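Local structure of 3-polyprenyl-4-hydroxybenzoate decarboxylase and related decarboxylases (Pelotomaculum thermopropionicum, 6H6X) at residues Ala84-Pro89 with Ser200-Arg205; Ala133-Ala138 with Asp209-Ala214; Val225-Glu228 with Glu233-Ala236. The protein is the UbiD-class enzyme HmfF, a prenylated-FMN-dependent decarboxylase that in reverse carboxylates 2-furoic acid to 2,5-furandicarboxylic acid. The protein carries 8 engineered substitutions. All blocks are in the same frame, centred on the assembly; numbering follows the deposited sequence.

Overall arrangement
From the N terminus, helix 75-87 supplies the first half of contact 1, which closes when the chain returns at 200-205, beside the cofactor and potassium. Strand 130-139 leaves in between, and its partner, helix 210-217, comes after that return, so contact 2 crosses contact 1. The two touch: Ile213 meets Ala202, and Glu212 meets Pro89. Both also reach the same potassium ion. Contact 3 follows in series as a local hairpin of strands 223-226 and 233-235, its centre about 12 Å from that of contact 2; Ile137 packs on its second strand. Together the contacts join helix 75-87, the metal-binding loop, the large antiparallel sheet and a small three-stranded mixed sheet.

Contact 1 (Ala84-Pro89 with Ser200-Arg205); sequences AAVENP and SQATTR. With K (potassium ion), chain G; 4LU (1-deoxy-5-O-phosphono-1-(3,3,4,5-tetramethyl-9,11-dioxo-2,3,8,9,10,11-hexahydro-7H-quinolino[1,8-fg]pteridin-12-ium-7-y l)-D-ribitol), chain I.
Val86, near the C-terminal end of helix 75-87, spreads its two methyls over the loop that follows helix 194-199. With CG1 anti to the backbone N (chi1 175°), each branch finds its own partner: Val86 CG2 meets Ala202 CB at 4.1 Å, and Val86 CG1 lies 4.0 Å from Thr204 CG2. This small apolar patch is the close part of the contact, and no hydrogen bond joins the two segments. On its inner side Ala202 CB also rests on Ile213 of helix 210-217. The outer side is loose. Glu87 and Arg205 are exposed there, and Glu87 OE1 stays 5.7 Å from Arg205 NH1, too far for a salt bridge though the charges are opposite. Behind the packed methyls the loop turns its carbonyls inward: Ser200 O binds potassium at 2.7 Å and Ala202 O does so at 3.0 Å. Cofactor atom O5' approaches the same ion to 2.6 Å, joined by O4' and O2P. Val148 O and Glu210 OE2 complete the seven ligands. Backbone carbonyls, a glutamate carboxylate and the ribityl and phosphate oxygens of the cofactor share one potassium ion, the arrangement of the prenylated-FMN site in this UbiD-family enzyme.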
ATOM      1  N   ALA B  84      -7.066  28.721   7.557  1.00 45.60           N
ATOM      2  CA  ALA B  84      -7.254  29.878   8.466  1.00 54.89           C
ATOM      3  C   ALA B  84      -6.015  30.786   8.516  1.00 58.80           C
ATOM      4  O   ALA B  84      -6.146  32.031   8.473  1.00 50.99           O
ATOM      5  CB  ALA B  84      -7.600  29.402   9.896  1.00 49.92           C
ATOM      6  N   ALA B  85      -4.815  30.177   8.617  1.00 51.52           N
ATOM      7  CA  ALA B  85      -3.578  30.983   8.556  1.00 45.47           C
ATOM      8  C   ALA B  85      -3.400  31.697   7.225  1.00 45.43           C
ATOM      9  O   ALA B  85      -2.932  32.851   7.192  1.00 44.94           O
ATOM     10  CB  ALA B  85      -2.364  30.144   8.866  1.00 49.88           C
ATOM     11  N   VAL B  86      -3.770  31.048   6.117  1.00 47.89           N
ATOM     12  CA  VAL B  86      -3.684  31.700   4.802  1.00 51.96           C
ATOM     13  C   VAL B  86      -4.685  32.838   4.688  1.00 55.43           C
ATOM     14  O   VAL B  86      -4.357  33.891   4.134  1.00 55.44           O
ATOM     15  CB  VAL B  86      -3.887  30.717   3.633  1.00 56.19           C
ATOM     16  CG1 VAL B  86      -3.904  31.454   2.282  1.00 54.71           C
ATOM     17  CG2 VAL B  86      -2.764  29.671   3.635  1.00 60.04           C
ATOM     18  N   GLU B  87      -5.888  32.636   5.212  1.00 70.99           N
ATOM     19  CA  GLU B  87      -6.943  33.673   5.156  1.00 82.14           C
ATOM     20  C   GLU B  87      -6.606  34.841   6.091  1.00 76.66           C
ATOM     21  O   GLU B  87      -6.819  35.997   5.708  1.00 65.75           O
ATOM     22  CB  GLU B  87      -8.350  33.060   5.448  1.00 92.73           C
ATOM     23  CG  GLU B  87      -9.518  34.004   5.813  1.00104.98           C
ATOM     24  CD  GLU B  87      -9.962  35.010   4.737  1.00111.46           C
ATOM     25  OE1 GLU B  87      -9.289  35.162   3.692  1.00111.92           O
ATOM     26  OE2 GLU B  87     -11.002  35.676   4.958  1.00101.11           O
ATOM     27  N   ASN B  88      -6.055  34.540   7.274  1.00 66.21           N
ATOM     28  CA  ASN B  88      -5.769  35.565   8.291  1.00 72.95           C
ATOM     29  C   ASN B  88      -4.294  35.652   8.696  1.00 61.65           C
ATOM     30  O   ASN B  88      -3.925  35.239   9.786  1.00 55.07           O
ATOM     31  CB  ASN B  88      -6.648  35.318   9.533  1.00 78.69           C
ATOM     32  CG  ASN B  88      -8.132  35.459   9.222  1.00 85.52           C
ATOM     33  OD1 ASN B  88      -8.836  34.456   9.117  1.00 95.16           O
ATOM     34  ND2 ASN B  88      -8.598  36.697   9.008  1.00 77.99           N
ATOM     35  N   PRO B  89      -3.449  36.209   7.832  1.00 55.30           N
ATOM     36  CA  PRO B  89      -2.045  36.357   8.217  1.00 63.42           C
ATOM     37  C   PRO B  89      -1.861  37.324   9.388  1.00 65.99           C
ATOM     38  O   PRO B  89      -2.695  38.175   9.596  1.00 65.91           O
ATOM     39  CB  PRO B  89      -1.379  36.928   6.972  1.00 62.54           C
ATOM     40  CG  PRO B  89      -2.372  36.764   5.865  1.00 65.05           C
ATOM     41  CD  PRO B  89      -3.721  36.763   6.503  1.00 60.71           C
ATOM     42  N   SER B 200       5.876  28.453   3.567  1.00 38.76           N
ATOM     43  CA  SER B 200       6.492  28.855   2.315  1.00 39.14           C
ATOM     44  C   SER B 200       5.879  28.183   1.082  1.00 41.56           C
ATOM     45  O   SER B 200       6.172  28.603  -0.045  1.00 45.08           O
ATOM     46  CB  SER B 200       7.991  28.528   2.335  1.00 43.05           C
ATOM     47  OG  SER B 200       8.188  27.112   2.179  1.00 45.24           O
ATOM     48  N   GLN B 201       5.119  27.117   1.288  1.00 40.87           N
ATOM     49  CA  GLN B 201       4.416  26.388   0.225  1.00 44.90           C
ATOM     50  C   GLN B 201       2.968  26.818   0.008  1.00 43.40           C
ATOM     51  O   GLN B 201       2.283  26.244  -0.806  1.00 51.37           O
ATOM     52  CB  GLN B 201       4.480  24.878   0.546  1.00 41.07           C
ATOM     53  CG  GLN B 201       5.913  24.388   0.639  1.00 41.31           C
ATOM     54  CD  GLN B 201       6.667  24.711  -0.652  1.00 48.28           C
ATOM     55  OE1 GLN B 201       7.561  25.613  -0.714  1.00 46.94           O
ATOM     56  NE2 GLN B 201       6.283  24.008  -1.709  1.00 44.41           N
ATOM     57  N   ALA B 202       2.464  27.785   0.757  1.00 51.01           N
ATOM     58  CA  ALA B 202       1.125  28.357   0.441  1.00 60.66           C
ATOM     59  C   ALA B 202       1.084  28.959  -0.972  1.00 66.26           C
ATOM     60  O   ALA B 202       1.995  29.722  -1.402  1.00 61.23           O
ATOM     61  CB  ALA B 202       0.705  29.406   1.453  1.00 62.17           C
ATOM     62  N   THR B 203       0.034  28.577  -1.681  1.00 77.02           N
ATOM     63  CA  THR B 203      -0.255  29.068  -3.013  1.00 83.89           C
ATOM     64  C   THR B 203      -1.346  30.103  -2.793  1.00 81.47           C
ATOM     65  O   THR B 203      -2.448  29.771  -2.350  1.00 78.84           O
ATOM     66  CB  THR B 203      -0.744  27.927  -3.937  1.00 91.66           C
ATOM     67  OG1 THR B 203       0.147  26.803  -3.846  1.00 80.86           O
ATOM     68  CG2 THR B 203      -0.847  28.406  -5.401  1.00 94.24           C
ATOM     69  N   THR B 204      -1.009  31.357  -3.054  1.00 77.48           N
ATOM     70  CA  THR B 204      -1.903  32.471  -2.775  1.00 81.23           C
ATOM     71  C   THR B 204      -1.948  33.398  -3.970  1.00 83.14           C
ATOM     72  O   THR B 204      -1.180  33.234  -4.944  1.00 70.77           O
ATOM     73  CB  THR B 204      -1.443  33.291  -1.552  1.00 85.67           C
ATOM     74  OG1 THR B 204      -0.373  34.189  -1.937  1.00 74.31           O
ATOM     75  CG2 THR B 204      -1.003  32.374  -0.379  1.00 87.07           C
ATOM     76  N   ARG B 205      -2.842  34.379  -3.882  1.00 92.15           N
ATOM     77  CA  ARG B 205      -2.892  35.444  -4.880  1.00102.24           C
ATOM     78  C   ARG B 205      -1.648  36.315  -4.661  1.00102.61           C
ATOM     79  O   ARG B 205      -0.950  36.188  -3.650  1.00 87.73           O
ATOM     80  CB  ARG B 205      -4.222  36.227  -4.838  1.00101.97           C
ATOM     81  CG  ARG B 205      -4.174  37.578  -4.117  1.00103.88           C
ATOM     82  CD  ARG B 205      -5.347  37.776  -3.174  1.00103.01           C
ATOM     83  NE  ARG B 205      -4.942  38.697  -2.109  1.00103.55           N
ATOM     84  CZ  ARG B 205      -5.389  38.698  -0.855  1.00 94.87           C
ATOM     85  NH1 ARG B 205      -6.311  37.824  -0.431  1.00 89.35           N
ATOM     86  NH2 ARG B 205      -4.911  39.613  -0.004  1.00 84.32           N
TER
HETATM   87  K     K G 501       4.939  30.416  -1.687  1.00 51.54           K
HETATM   88  C9  4LU I 503       9.382  23.205  -2.961  1.00 56.45           C
HETATM   89  C8  4LU I 503       9.969  22.358  -1.974  1.00 49.77           C
HETATM   90  C7  4LU I 503      11.189  21.703  -2.174  1.00 47.98           C
HETATM   91  C10 4LU I 503      10.164  24.684  -6.328  1.00 57.01           C
HETATM   92  C6  4LU I 503      11.770  21.710  -3.577  1.00 50.55           C
HETATM   93  N3  4LU I 503      11.856  25.924  -8.170  1.00 57.60           N
HETATM   94  C2  4LU I 503      10.580  26.392  -7.981  1.00 58.97           C
HETATM   95  C13 4LU I 503      13.813  19.931  -3.284  1.00 50.40           C
HETATM   96  C5  4LU I 503      13.125  21.074  -4.002  1.00 51.50           C
HETATM   97  C1  4LU I 503      12.708  21.906  -6.280  1.00 53.93           C
HETATM   98  O2  4LU I 503      10.178  27.399  -8.643  1.00 59.62           O
HETATM   99  N1  4LU I 503       9.759  25.789  -7.070  1.00 56.51           N
HETATM  100  C4  4LU I 503      12.352  24.848  -7.490  1.00 57.66           C
HETATM  101  O4  4LU I 503      13.534  24.461  -7.680  1.00 55.60           O
HETATM  102  C4A 4LU I 503      11.464  24.151  -6.494  1.00 55.83           C
HETATM  103  N5  4LU I 503      11.910  23.039  -5.706  1.00 55.88           N
HETATM  104  C3  4LU I 503      13.544  21.307  -5.412  1.00 56.76           C
HETATM  105  C12 4LU I 503      14.090  22.173  -3.469  1.00 54.10           C
HETATM  106  C5A 4LU I 503      11.234  22.716  -4.497  1.00 50.93           C
HETATM  107  C7M 4LU I 503      11.772  20.798  -1.090  1.00 53.52           C
HETATM  108  C8M 4LU I 503       9.212  22.277  -0.676  1.00 52.53           C
HETATM  109  C9A 4LU I 503       9.930  23.393  -4.248  1.00 52.64           C
HETATM  110  N10 4LU I 503       9.316  24.092  -5.357  1.00 50.44           N
HETATM  111  C1' 4LU I 503       7.961  24.631  -5.259  1.00 54.91           C
HETATM  112  C2' 4LU I 503       7.800  26.058  -4.684  1.00 56.20           C
HETATM  113  O2' 4LU I 503       8.596  26.301  -3.520  1.00 55.03           O
HETATM  114  C3' 4LU I 503       6.343  26.231  -4.285  1.00 57.27           C
HETATM  115  O3' 4LU I 503       5.502  25.827  -5.368  1.00 54.84           O
HETATM  116  C4' 4LU I 503       6.039  27.658  -3.820  1.00 58.26           C
HETATM  117  O4' 4LU I 503       4.826  27.777  -3.016  1.00 47.19           O
HETATM  118  C5' 4LU I 503       5.915  28.692  -4.926  1.00 58.22           C
HETATM  119  O5' 4LU I 503       5.632  29.875  -4.150  1.00 62.64           O
HETATM  120  P   4LU I 503       4.980  31.223  -4.783  1.00 61.63           P
HETATM  121  O2P 4LU I 503       5.052  32.310  -3.695  1.00 59.05           O
HETATM  122  O3P 4LU I 503       5.900  31.612  -5.976  1.00 50.87           O
HETATM  123  O1P 4LU I 503       3.542  30.824  -5.120  1.00 60.88           O

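Contact 2 (Ala133-Ala138 with Asp209-Ala214); sequences AAILIA and DELEIA. With K (potassium ion), chain G; MN (manganese (II) ion), chain H.
Leu211 holds CG anti to its carbonyl carbon (chi1 -63°), which sends both methyls of the side chain from helix 210-217 to strand 130-139. On the strand, Ile135 extends its chain (chi2 173°) and brings CD1 to 4.4 Å from Leu211 CD2. Ile137, two residues on, offers its branch methyl instead, CG2 standing 4.4 Å from Leu211 CD1. The leucine thus ends in a fork, one prong to each isoleucine. The contact is buried but not tight, with no polar bond across it, and Val148 and Arg146 of strand 146-157 also touch Leu211. Through Leu211 the first turn of the helix packs on the antiparallel sheet of the UbiD Rift-related domain, an FMN-binding fold; within that sheet Ile135 and Ile137 are hydrogen-bonded through their backbones to Ala189 and Ala187 of strand 184-190. The helix starts with an N-cap: Asp209 OD1 accepts from Leu211 N at 2.8 Å, the N-H arriving from above the carboxylate, 52° out of its plane. The other oxygen, OD2, forms a salt bridge with Arg146, which ties the cap to the neighbouring strand. Next to Leu211, Glu210 turns to the metals instead of the sheet. Its OE2 bridges two ions, binding manganese at 2.3 Å and potassium at 2.6 Å. Asn147 OD1 and His169 ND1 also bind the manganese, and water 1 does so at 2.4 Å. Glu210 OE1, the oxygen that does not bind the metals, has a hydrogen bond outside the two segments, a second hold that probably limits rotation of the carboxylate.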
ATOM      1  N   ALA B 133      16.771  23.067   1.118  1.00 35.56           N
ATOM      2  CA  ALA B 133      15.870  23.430   2.199  1.00 35.83           C
ATOM      3  C   ALA B 133      15.878  24.900   2.601  1.00 35.17           C
ATOM      4  O   ALA B 133      15.535  25.245   3.729  1.00 44.99           O
ATOM      5  CB  ALA B 133      16.140  22.562   3.401  1.00 33.27           C
ATOM      6  N   ALA B 134      16.234  25.757   1.680  1.00 34.49           N
ATOM      7  CA  ALA B 134      16.357  27.168   1.946  1.00 37.63           C
ATOM      8  C   ALA B 134      15.070  27.828   1.552  1.00 36.93           C
ATOM      9  O   ALA B 134      14.615  27.654   0.431  1.00 40.72           O
ATOM     10  CB  ALA B 134      17.483  27.792   1.138  1.00 38.31           C
ATOM     11  N   ILE B 135      14.493  28.604   2.473  1.00 36.49           N
ATOM     12  CA  ILE B 135      13.437  29.524   2.104  1.00 36.02           C
ATOM     13  C   ILE B 135      14.058  30.773   1.480  1.00 36.55           C
ATOM     14  O   ILE B 135      15.043  31.294   1.971  1.00 37.52           O
ATOM     15  CB  ILE B 135      12.483  29.854   3.258  1.00 37.46           C
ATOM     16  CG1 ILE B 135      13.154  30.646   4.393  1.00 39.86           C
ATOM     17  CG2 ILE B 135      11.860  28.583   3.783  1.00 35.02           C
ATOM     18  CD1 ILE B 135      12.153  31.114   5.460  1.00 43.23           C
ATOM     19  N   LEU B 136      13.501  31.216   0.367  1.00 37.75           N
ATOM     20  CA  LEU B 136      14.007  32.343  -0.393  1.00 40.55           C
ATOM     21  C   LEU B 136      13.034  33.508  -0.176  1.00 41.60           C
ATOM     22  O   LEU B 136      11.890  33.426  -0.592  1.00 41.06           O
ATOM     23  CB  LEU B 136      14.076  32.008  -1.872  1.00 42.91           C
ATOM     24  CG  LEU B 136      14.842  33.009  -2.747  1.00 45.43           C
ATOM     25  CD1 LEU B 136      15.384  32.300  -3.980  1.00 47.97           C
ATOM     26  CD2 LEU B 136      14.004  34.207  -3.133  1.00 49.31           C
ATOM     27  N   ILE B 137      13.497  34.562   0.498  1.00 39.76           N
ATOM     28  CA  ILE B 137      12.694  35.727   0.816  1.00 40.62           C
ATOM     29  C   ILE B 137      13.102  36.843  -0.158  1.00 42.12           C
ATOM     30  O   ILE B 137      14.274  37.138  -0.313  1.00 42.11           O
ATOM     31  CB  ILE B 137      12.926  36.141   2.272  1.00 36.91           C
ATOM     32  CG1 ILE B 137      12.542  35.015   3.187  1.00 33.23           C
ATOM     33  CG2 ILE B 137      12.118  37.381   2.646  1.00 40.46           C
ATOM     34  CD1 ILE B 137      13.327  34.998   4.476  1.00 37.44           C
ATOM     35  N   ALA B 138      12.123  37.438  -0.815  1.00 47.08           N
ATOM     36  CA  ALA B 138      12.362  38.582  -1.707  1.00 54.30           C
ATOM     37  C   ALA B 138      11.191  39.586  -1.695  1.00 52.58           C
ATOM     38  O   ALA B 138      10.066  39.274  -1.235  1.00 61.34           O
ATOM     39  CB  ALA B 138      12.620  38.084  -3.105  1.00 52.86           C
ATOM     40  N   ASP B 209       2.111  37.693   2.196  1.00 65.06           N
ATOM     41  CA  ASP B 209       3.450  37.439   2.671  1.00 57.43           C
ATOM     42  C   ASP B 209       3.415  36.112   3.428  1.00 51.59           C
ATOM     43  O   ASP B 209       2.764  35.964   4.476  1.00 44.39           O
ATOM     44  CB  ASP B 209       3.882  38.621   3.554  1.00 61.41           C
ATOM     45  CG  ASP B 209       5.212  38.408   4.245  1.00 63.12           C
ATOM     46  OD1 ASP B 209       5.882  37.382   4.022  1.00 64.42           O
ATOM     47  OD2 ASP B 209       5.589  39.299   5.033  1.00 59.72           O
ATOM     48  N   GLU B 210       4.117  35.120   2.883  1.00 42.02           N
ATOM     49  CA  GLU B 210       4.164  33.829   3.570  1.00 46.28           C
ATOM     50  C   GLU B 210       4.804  33.858   4.942  1.00 39.54           C
ATOM     51  O   GLU B 210       4.497  32.996   5.759  1.00 39.72           O
ATOM     52  CB  GLU B 210       4.800  32.764   2.702  1.00 48.17           C
ATOM     53  CG  GLU B 210       3.916  32.451   1.512  1.00 48.58           C
ATOM     54  CD  GLU B 210       4.284  33.230   0.263  1.00 46.56           C
ATOM     55  OE1 GLU B 210       4.918  34.329   0.317  1.00 43.53           O
ATOM     56  OE2 GLU B 210       3.946  32.681  -0.800  1.00 47.40           O
ATOM     57  N   LEU B 211       5.635  34.837   5.244  1.00 36.13           N
ATOM     58  CA  LEU B 211       6.168  34.936   6.648  1.00 38.84           C
ATOM     59  C   LEU B 211       5.049  35.272   7.659  1.00 39.00           C
ATOM     60  O   LEU B 211       5.079  34.827   8.792  1.00 41.87           O
ATOM     61  CB  LEU B 211       7.299  35.964   6.734  1.00 37.73           C
ATOM     62  CG  LEU B 211       8.551  35.659   5.924  1.00 40.20           C
ATOM     63  CD1 LEU B 211       9.609  36.727   6.198  1.00 41.55           C
ATOM     64  CD2 LEU B 211       9.137  34.279   6.222  1.00 39.64           C
ATOM     65  N   GLU B 212       4.047  36.009   7.207  1.00 47.63           N
ATOM     66  CA  GLU B 212       2.839  36.318   7.993  1.00 47.72           C
ATOM     67  C   GLU B 212       1.933  35.126   8.162  1.00 40.85           C
ATOM     68  O   GLU B 212       1.320  34.938   9.222  1.00 42.83           O
ATOM     69  CB  GLU B 212       2.089  37.508   7.364  1.00 48.79           C
ATOM     70  CG  GLU B 212       2.932  38.761   7.465  1.00 52.46           C
ATOM     71  CD  GLU B 212       2.246  40.044   7.020  1.00 59.67           C
ATOM     72  OE1 GLU B 212       1.224  40.012   6.293  1.00 67.70           O
ATOM     73  OE2 GLU B 212       2.771  41.115   7.383  1.00 60.60           O
ATOM     74  N   ILE B 213       1.904  34.262   7.154  1.00 42.95           N
ATOM     75  CA  ILE B 213       1.229  32.989   7.300  1.00 39.86           C
ATOM     76  C   ILE B 213       1.939  32.140   8.357  1.00 39.33           C
ATOM     77  O   ILE B 213       1.317  31.575   9.261  1.00 35.03           O
ATOM     78  CB  ILE B 213       1.109  32.273   5.945  1.00 44.50           C
ATOM     79  CG1 ILE B 213       0.238  33.105   4.993  1.00 44.60           C
ATOM     80  CG2 ILE B 213       0.448  30.912   6.126  1.00 45.64           C
ATOM     81  CD1 ILE B 213       0.382  32.720   3.536  1.00 48.56           C
ATOM     82  N   ALA B 214       3.257  32.089   8.287  1.00 41.35           N
ATOM     83  CA  ALA B 214       4.020  31.350   9.298  1.00 41.16           C
ATOM     84  C   ALA B 214       3.764  31.884  10.692  1.00 37.55           C
ATOM     85  O   ALA B 214       3.597  31.119  11.615  1.00 43.30           O
ATOM     86  CB  ALA B 214       5.512  31.445   8.989  1.00 45.83           C
TER
HETATM   87  K     K G 501       4.939  30.416  -1.687  1.00 51.54           K
HETATM   88 MN    MN H 502       3.673  33.833  -2.806  1.00 61.91          MN
HETATM   89  O   HOH W   1       2.115  32.026  -2.987  1.00 49.64           O

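Contact 3 (Val225-Glu228 with Glu233-Ala236); sequences VKCE and EVPA
Val225 and Val234 form an antiparallel hydrogen-bonded pair in which Val225 N reaches Val234 O at 2.9 Å (159° at the hydrogen) and Val234 N returns to Val225 O at 2.9 Å (164°). They sit on the two arms of a beta hairpin, strands 223-226 and 233-235, which with strand 93-94 makes a small mixed sheet, 233-235 being an outer strand within the chain. The next pair, Lys226 with Glu233, is non-hydrogen-bonded, and there the CA atoms come to 4.6 Å. Their side chains leave the same face and run side by side, the lysine bent at chi2 and chi3 until NZ lies 2.9 Å from Glu233 OE2, on the anti lone pair of that oxygen. NZ also forms a salt bridge with Asp231 in the connecting turn, while Glu233 OE1 is held by Arg146 and Arg139. A leucine in place of Lys226 would probably leave Asp231 without this counter-charge and Glu233 OE2 without its salt-bridge partner. The valines occupy the other face. Val225 CG1 sits 3.9 Å from Val234 CG2 and also packs on Ala236. Past the end of the first strand, Cys227 carries SG anti to its carbonyl carbon (chi1 -74°), where the sulfur rests against Val234 CG1 at 3.5 Å.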
ATOM      1  N   VAL B 225      14.822  39.739  11.524  1.00 40.35           N
ATOM      2  CA  VAL B 225      15.925  40.665  11.631  1.00 44.84           C
ATOM      3  C   VAL B 225      16.348  41.113  10.228  1.00 41.20           C
ATOM      4  O   VAL B 225      16.115  40.397   9.246  1.00 43.62           O
ATOM      5  CB  VAL B 225      17.063  40.020  12.453  1.00 50.52           C
ATOM      6  CG1 VAL B 225      17.569  38.745  11.765  1.00 53.57           C
ATOM      7  CG2 VAL B 225      18.202  41.009  12.622  1.00 59.43           C
ATOM      8  N   LYS B 226      16.927  42.303  10.119  1.00 43.72           N
ATOM      9  CA  LYS B 226      17.388  42.830   8.832  1.00 47.41           C
ATOM     10  C   LYS B 226      18.665  42.140   8.437  1.00 48.80           C
ATOM     11  O   LYS B 226      19.489  41.837   9.300  1.00 44.06           O
ATOM     12  CB  LYS B 226      17.728  44.326   8.903  1.00 52.25           C
ATOM     13  CG  LYS B 226      16.594  45.276   9.157  1.00 64.57           C
ATOM     14  CD  LYS B 226      15.495  45.273   8.107  1.00 63.11           C
ATOM     15  CE  LYS B 226      15.912  45.952   6.853  1.00 78.56           C
ATOM     16  NZ  LYS B 226      14.674  46.155   6.021  1.00 84.37           N
ATOM     17  N   CYS B 227      18.833  41.952   7.135  1.00 48.66           N
ATOM     18  CA  CYS B 227      20.072  41.428   6.548  1.00 62.60           C
ATOM     19  C   CYS B 227      21.169  42.469   6.543  1.00 62.08           C
ATOM     20  O   CYS B 227      20.907  43.659   6.580  1.00 69.11           O
ATOM     21  CB  CYS B 227      19.800  40.971   5.111  1.00 66.67           C
ATOM     22  SG  CYS B 227      18.874  39.404   5.080  1.00 66.02           S
ATOM     23  N   GLU B 228      22.403  42.004   6.475  1.00 65.18           N
ATOM     24  CA  GLU B 228      23.587  42.884   6.436  1.00 67.12           C
ATOM     25  C   GLU B 228      23.731  43.660   5.136  1.00 64.10           C
ATOM     26  O   GLU B 228      23.980  44.856   5.176  1.00 68.59           O
ATOM     27  CB  GLU B 228      24.878  42.070   6.628  1.00 69.79           C
ATOM     28  CG  GLU B 228      24.983  41.312   7.949  1.00 74.84           C
ATOM     29  CD  GLU B 228      24.996  42.223   9.156  1.00 83.67           C
ATOM     30  OE1 GLU B 228      25.881  43.110   9.216  1.00 82.57           O
ATOM     31  OE2 GLU B 228      24.121  42.048  10.042  1.00 89.92           O
ATOM     32  N   GLU B 233      14.366  40.930   5.077  1.00 41.76           N
ATOM     33  CA  GLU B 233      14.215  40.464   6.447  1.00 47.63           C
ATOM     34  C   GLU B 233      14.301  38.922   6.474  1.00 47.60           C
ATOM     35  O   GLU B 233      13.854  38.260   5.517  1.00 44.46           O
ATOM     36  CB  GLU B 233      12.854  40.931   7.001  1.00 56.35           C
ATOM     37  CG  GLU B 233      12.633  42.451   6.984  1.00 63.69           C
ATOM     38  CD  GLU B 233      12.310  43.011   5.592  1.00 80.55           C
ATOM     39  OE1 GLU B 233      11.426  42.454   4.860  1.00 96.56           O
ATOM     40  OE2 GLU B 233      12.968  43.990   5.187  1.00 83.23           O
ATOM     41  N   VAL B 234      14.908  38.364   7.528  1.00 43.30           N
ATOM     42  CA  VAL B 234      15.095  36.902   7.657  1.00 43.55           C
ATOM     43  C   VAL B 234      14.748  36.472   9.069  1.00 40.07           C
ATOM     44  O   VAL B 234      14.817  37.287   9.949  1.00 38.90           O
ATOM     45  CB  VAL B 234      16.520  36.433   7.333  1.00 46.17           C
ATOM     46  CG1 VAL B 234      16.865  36.711   5.873  1.00 47.65           C
ATOM     47  CG2 VAL B 234      17.553  37.050   8.256  1.00 49.98           C
ATOM     48  N   PRO B 235      14.335  35.204   9.277  1.00 39.16           N
ATOM     49  CA  PRO B 235      14.021  34.753  10.651  1.00 40.29           C
ATOM     50  C   PRO B 235      15.239  34.822  11.575  1.00 44.03           C
ATOM     51  O   PRO B 235      16.306  34.352  11.229  1.00 43.52           O
ATOM     52  CB  PRO B 235      13.550  33.326  10.456  1.00 39.65           C
ATOM     53  CG  PRO B 235      13.064  33.282   9.059  1.00 40.50           C
ATOM     54  CD  PRO B 235      14.001  34.169   8.283  1.00 38.90           C
ATOM     55  N   ALA B 236      15.072  35.510  12.695  1.00 50.15           N
ATOM     56  CA  ALA B 236      16.161  35.778  13.667  1.00 43.34           C
ATOM     57  C   ALA B 236      16.772  34.501  14.188  1.00 39.94           C
ATOM     58  O   ALA B 236      17.990  34.425  14.419  1.00 40.60           O
ATOM     59  CB  ALA B 236      15.624  36.599  14.859  1.00 41.57           C
TER